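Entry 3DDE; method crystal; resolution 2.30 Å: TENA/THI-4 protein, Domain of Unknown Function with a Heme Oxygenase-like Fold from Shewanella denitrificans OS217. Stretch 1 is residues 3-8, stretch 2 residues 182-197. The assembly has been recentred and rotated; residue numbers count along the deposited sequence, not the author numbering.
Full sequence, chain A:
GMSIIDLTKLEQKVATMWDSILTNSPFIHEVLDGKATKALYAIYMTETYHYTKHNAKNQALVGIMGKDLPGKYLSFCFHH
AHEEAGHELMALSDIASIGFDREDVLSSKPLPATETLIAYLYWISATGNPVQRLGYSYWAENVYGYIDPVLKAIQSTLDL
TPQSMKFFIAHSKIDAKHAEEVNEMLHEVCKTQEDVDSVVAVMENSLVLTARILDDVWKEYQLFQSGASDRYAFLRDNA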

# COMPACT_ATOMS: atom_id res chain seq x y z
N SER A 3 7.10 33.81 3.86
CA SER A 3 6.40 32.55 4.25
C SER A 3 4.91 32.79 4.51
O SER A 3 4.53 33.80 5.10
CB SER A 3 7.04 31.93 5.49
OG SER A 3 6.34 30.76 5.89
N ILE A 4 4.08 31.84 4.09
CA ILE A 4 2.62 31.92 4.24
C ILE A 4 2.12 31.37 5.60
O ILE A 4 1.02 31.69 6.04
CB ILE A 4 1.92 31.12 3.10
CG1 ILE A 4 0.41 31.38 3.08
CG2 ILE A 4 2.19 29.63 3.23
CD1 ILE A 4 -0.35 30.43 2.18
N ILE A 5 2.91 30.53 6.25
CA ILE A 5 2.50 29.96 7.53
C ILE A 5 2.97 30.87 8.66
O ILE A 5 4.07 31.45 8.61
CB ILE A 5 2.95 28.48 7.70
CG1 ILE A 5 2.17 27.82 8.85
CG2 ILE A 5 4.47 28.36 7.88
CD1 ILE A 5 2.36 26.32 8.94
N ASP A 6 2.10 31.03 9.66
CA ASP A 6 2.38 31.85 10.83
C ASP A 6 2.49 30.87 11.99
O ASP A 6 1.48 30.40 12.52
CB ASP A 6 1.24 32.84 11.07
CG ASP A 6 1.43 33.65 12.34
OD1 ASP A 6 2.59 33.94 12.70
OD2 ASP A 6 0.41 34.02 12.96
N LEU A 7 3.73 30.57 12.38
CA LEU A 7 3.99 29.61 13.45
C LEU A 7 3.58 30.10 14.84
O LEU A 7 3.41 29.28 15.75
CB LEU A 7 5.45 29.16 13.41
CG LEU A 7 5.84 28.41 12.12
CD1 LEU A 7 7.31 28.04 12.13
CD2 LEU A 7 4.99 27.14 11.90
N THR A 8 3.42 31.40 15.03
CA THR A 8 2.95 31.91 16.31
C THR A 8 1.48 31.50 16.50
O THR A 8 1.05 31.21 17.62
CB THR A 8 3.13 33.44 16.45
OG1 THR A 8 2.38 34.12 15.44
CG2 THR A 8 4.61 33.82 16.32
N VAL A 182 11.84 21.15 11.54
CA VAL A 182 10.42 21.05 11.20
C VAL A 182 9.87 22.43 10.80
O VAL A 182 9.18 22.57 9.79
CB VAL A 182 9.57 20.50 12.37
CG1 VAL A 182 8.09 20.61 12.06
CG2 VAL A 182 9.95 19.04 12.68
N ASN A 183 10.17 23.44 11.61
CA ASN A 183 9.72 24.80 11.34
C ASN A 183 10.24 25.34 10.00
O ASN A 183 9.48 25.94 9.24
CB ASN A 183 10.12 25.75 12.48
CG ASN A 183 9.37 25.48 13.78
OD1 ASN A 183 8.58 24.52 13.90
ND2 ASN A 183 9.62 26.32 14.78
N GLU A 184 11.53 25.11 9.71
CA GLU A 184 12.09 25.51 8.42
C GLU A 184 11.37 24.77 7.28
O GLU A 184 11.01 25.38 6.27
CB GLU A 184 13.59 25.26 8.36
N MSE A 185 11.14 23.47 7.45
CA MSE A 185 10.46 22.66 6.42
C MSE A 185 9.01 23.13 6.20
O MSE A 185 8.55 23.20 5.06
CB MSE A 185 10.50 21.16 6.78
CG MSE A 185 10.12 20.19 5.66
SE MSE A 185 11.14 20.42 3.99
CE MSE A 185 12.90 20.58 4.74
N LEU A 186 8.31 23.45 7.29
CA LEU A 186 6.95 24.00 7.20
C LEU A 186 6.90 25.27 6.34
O LEU A 186 6.03 25.40 5.48
CB LEU A 186 6.37 24.29 8.60
CG LEU A 186 5.86 23.11 9.43
CD1 LEU A 186 5.72 23.48 10.89
CD2 LEU A 186 4.53 22.61 8.87
N HIS A 187 7.84 26.21 6.58
CA HIS A 187 7.91 27.45 5.79
C HIS A 187 8.22 27.16 4.31
O HIS A 187 7.76 27.86 3.42
CB HIS A 187 8.97 28.41 6.33
CG HIS A 187 8.63 29.04 7.65
ND1 HIS A 187 7.39 29.61 7.92
CD2 HIS A 187 9.39 29.30 8.74
CE1 HIS A 187 7.40 30.13 9.13
NE2 HIS A 187 8.60 29.96 9.65
N GLU A 188 9.00 26.11 4.05
CA GLU A 188 9.39 25.72 2.69
C GLU A 188 8.28 25.05 1.88
O GLU A 188 8.09 25.36 0.70
CB GLU A 188 10.64 24.81 2.74
CG GLU A 188 10.95 23.96 1.49
CD GLU A 188 11.28 24.76 0.23
OE1 GLU A 188 11.58 25.98 0.33
OE2 GLU A 188 11.28 24.13 -0.86
N VAL A 189 7.54 24.14 2.50
CA VAL A 189 6.51 23.37 1.77
C VAL A 189 5.09 23.96 1.78
O VAL A 189 4.28 23.56 0.95
CB VAL A 189 6.48 21.88 2.24
CG1 VAL A 189 7.85 21.24 2.03
CG2 VAL A 189 6.04 21.75 3.70
N CYS A 190 4.78 24.88 2.69
CA CYS A 190 3.45 25.50 2.72
C CYS A 190 3.36 26.68 1.74
O CYS A 190 3.87 27.77 2.00
CB CYS A 190 3.09 25.95 4.12
SG CYS A 190 2.81 24.61 5.28
N LYS A 191 2.69 26.44 0.61
CA LYS A 191 2.52 27.43 -0.45
C LYS A 191 1.14 28.09 -0.47
O LYS A 191 1.00 29.27 -0.84
CB LYS A 191 2.75 26.76 -1.81
CG LYS A 191 4.08 26.01 -1.92
CD LYS A 191 5.25 26.96 -1.77
CE LYS A 191 6.58 26.28 -2.10
NZ LYS A 191 7.69 27.28 -2.04
N THR A 192 0.11 27.33 -0.09
CA THR A 192 -1.27 27.82 -0.07
C THR A 192 -1.85 27.68 1.32
O THR A 192 -1.27 27.04 2.18
CB THR A 192 -2.19 27.03 -1.04
OG1 THR A 192 -2.25 25.65 -0.65
CG2 THR A 192 -1.68 27.12 -2.46
N GLN A 193 -3.01 28.29 1.54
CA GLN A 193 -3.67 28.21 2.84
C GLN A 193 -4.20 26.78 3.07
O GLN A 193 -4.27 26.32 4.21
CB GLN A 193 -4.78 29.27 2.98
CG GLN A 193 -5.51 29.25 4.33
CD GLN A 193 -4.59 29.47 5.53
OE1 GLN A 193 -3.83 30.44 5.58
NE2 GLN A 193 -4.68 28.58 6.51
N GLU A 194 -4.54 26.08 1.98
CA GLU A 194 -4.99 24.69 2.07
C GLU A 194 -3.87 23.79 2.62
O GLU A 194 -4.15 22.82 3.33
CB GLU A 194 -5.49 24.18 0.72
CG GLU A 194 -6.76 24.90 0.24
N ASP A 195 -2.61 24.11 2.29
CA ASP A 195 -1.46 23.38 2.83
C ASP A 195 -1.39 23.60 4.34
O ASP A 195 -1.22 22.65 5.11
CB ASP A 195 -0.14 23.82 2.17
CG ASP A 195 -0.06 23.46 0.68
OD1 ASP A 195 -0.79 22.56 0.24
OD2 ASP A 195 0.74 24.09 -0.04
N VAL A 196 -1.53 24.86 4.76
CA VAL A 196 -1.51 25.21 6.18
C VAL A 196 -2.65 24.54 6.96
O VAL A 196 -2.46 24.05 8.06
CB VAL A 196 -1.60 26.73 6.38
CG1 VAL A 196 -1.82 27.07 7.86
CG2 VAL A 196 -0.34 27.41 5.85
N ASP A 197 -3.84 24.57 6.37
CA ASP A 197 -5.02 23.98 6.98
C ASP A 197 -4.85 22.50 7.23
O ASP A 197 -5.30 21.99 8.26
CB ASP A 197 -6.26 24.23 6.12
CG ASP A 197 -6.70 25.70 6.10
OD1 ASP A 197 -6.28 26.49 6.99
OD2 ASP A 197 -7.49 26.05 5.21

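Stretch 1 is a loop that leads into a helix at Leu-7, and it lies against two helices of stretch 2 joined by a short turn. The first of these helices runs through Val-189, Cys-190 is the first residue to leave helical geometry, and a new helix starts at Gln-193. From Ser-3 to Leu-7 the chain runs broadly against the first helix: the CA of Ser-3 lies 5.5 Å from the CA of His-187, whereas further along the CA of Leu-7 is 7.8 Å from the CA of Asn-183. Between them, the CA of Ile-4 lies nearest the CA of Lys-191, at 6.5 Å, where it sits over the turn. About 560 Å² of surface is buried, both sides summed.

Ser-3 makes the single hydrogen bond between the stretches. Its OG lies 2.6 Å from His-187 ND1, a short contact in which either group could be the donor. The CA-to-CB bond of His-187 points sideways, but its ring end comes nearer and reaches the serine. The same hydroxyl also accepts a weak hydrogen bond from the backbone of Ile-5, with Ile-5 N to Ser-3 OG at 3.5 Å.

Ile-4 sits over the turn between the helices. With both chi angles in t, its side chain extends so that CD1 lies 3.5 Å from Lys-191 O and 3.5 Å from Gln-193 N, while CG2 packs 3.9 Å from Cys-190 CB. The turn beneath is braced by Asp-195, whose OD2 accepts from Lys-191 N at 3.1 Å and, weakly, from Thr-192 N at 3.3 Å. In return, Thr-192 OG1 caps the second helix by accepting a weak bond from Asp-195 N at 3.3 Å.

Ile-5 is buried and bridges the two helices. Its CD1 approaches Leu-186 CD2 at 4.3 Å and Cys-190 SG at 4.1 Å, and its CB lies 3.9 Å from Val-196 CG2 on the second helix. Its CG2 also rests 3.2 Å from His-187 ND1, so the imidazole has aliphatic as well as polar surroundings.

Asp-6 points away from stretch 2 and serves its own segment instead: it occupies the N-cap position, and its OD1 accepts a hydrogen bond from Thr-8 OG1 at 2.8 Å.

Leu-7 turns back toward the first helix. Its CD2 meets Leu-186 CD1 at 3.9 Å, while CD1 lies 3.6 Å from Asn-183 CB and 3.4 Å from His-187 NE2. The imidazole is thus contacted by Ser-3, Ile-5 and Leu-7, which combine one polar anchor with two van der Waals contacts. Thr-8 is already out of reach of stretch 2.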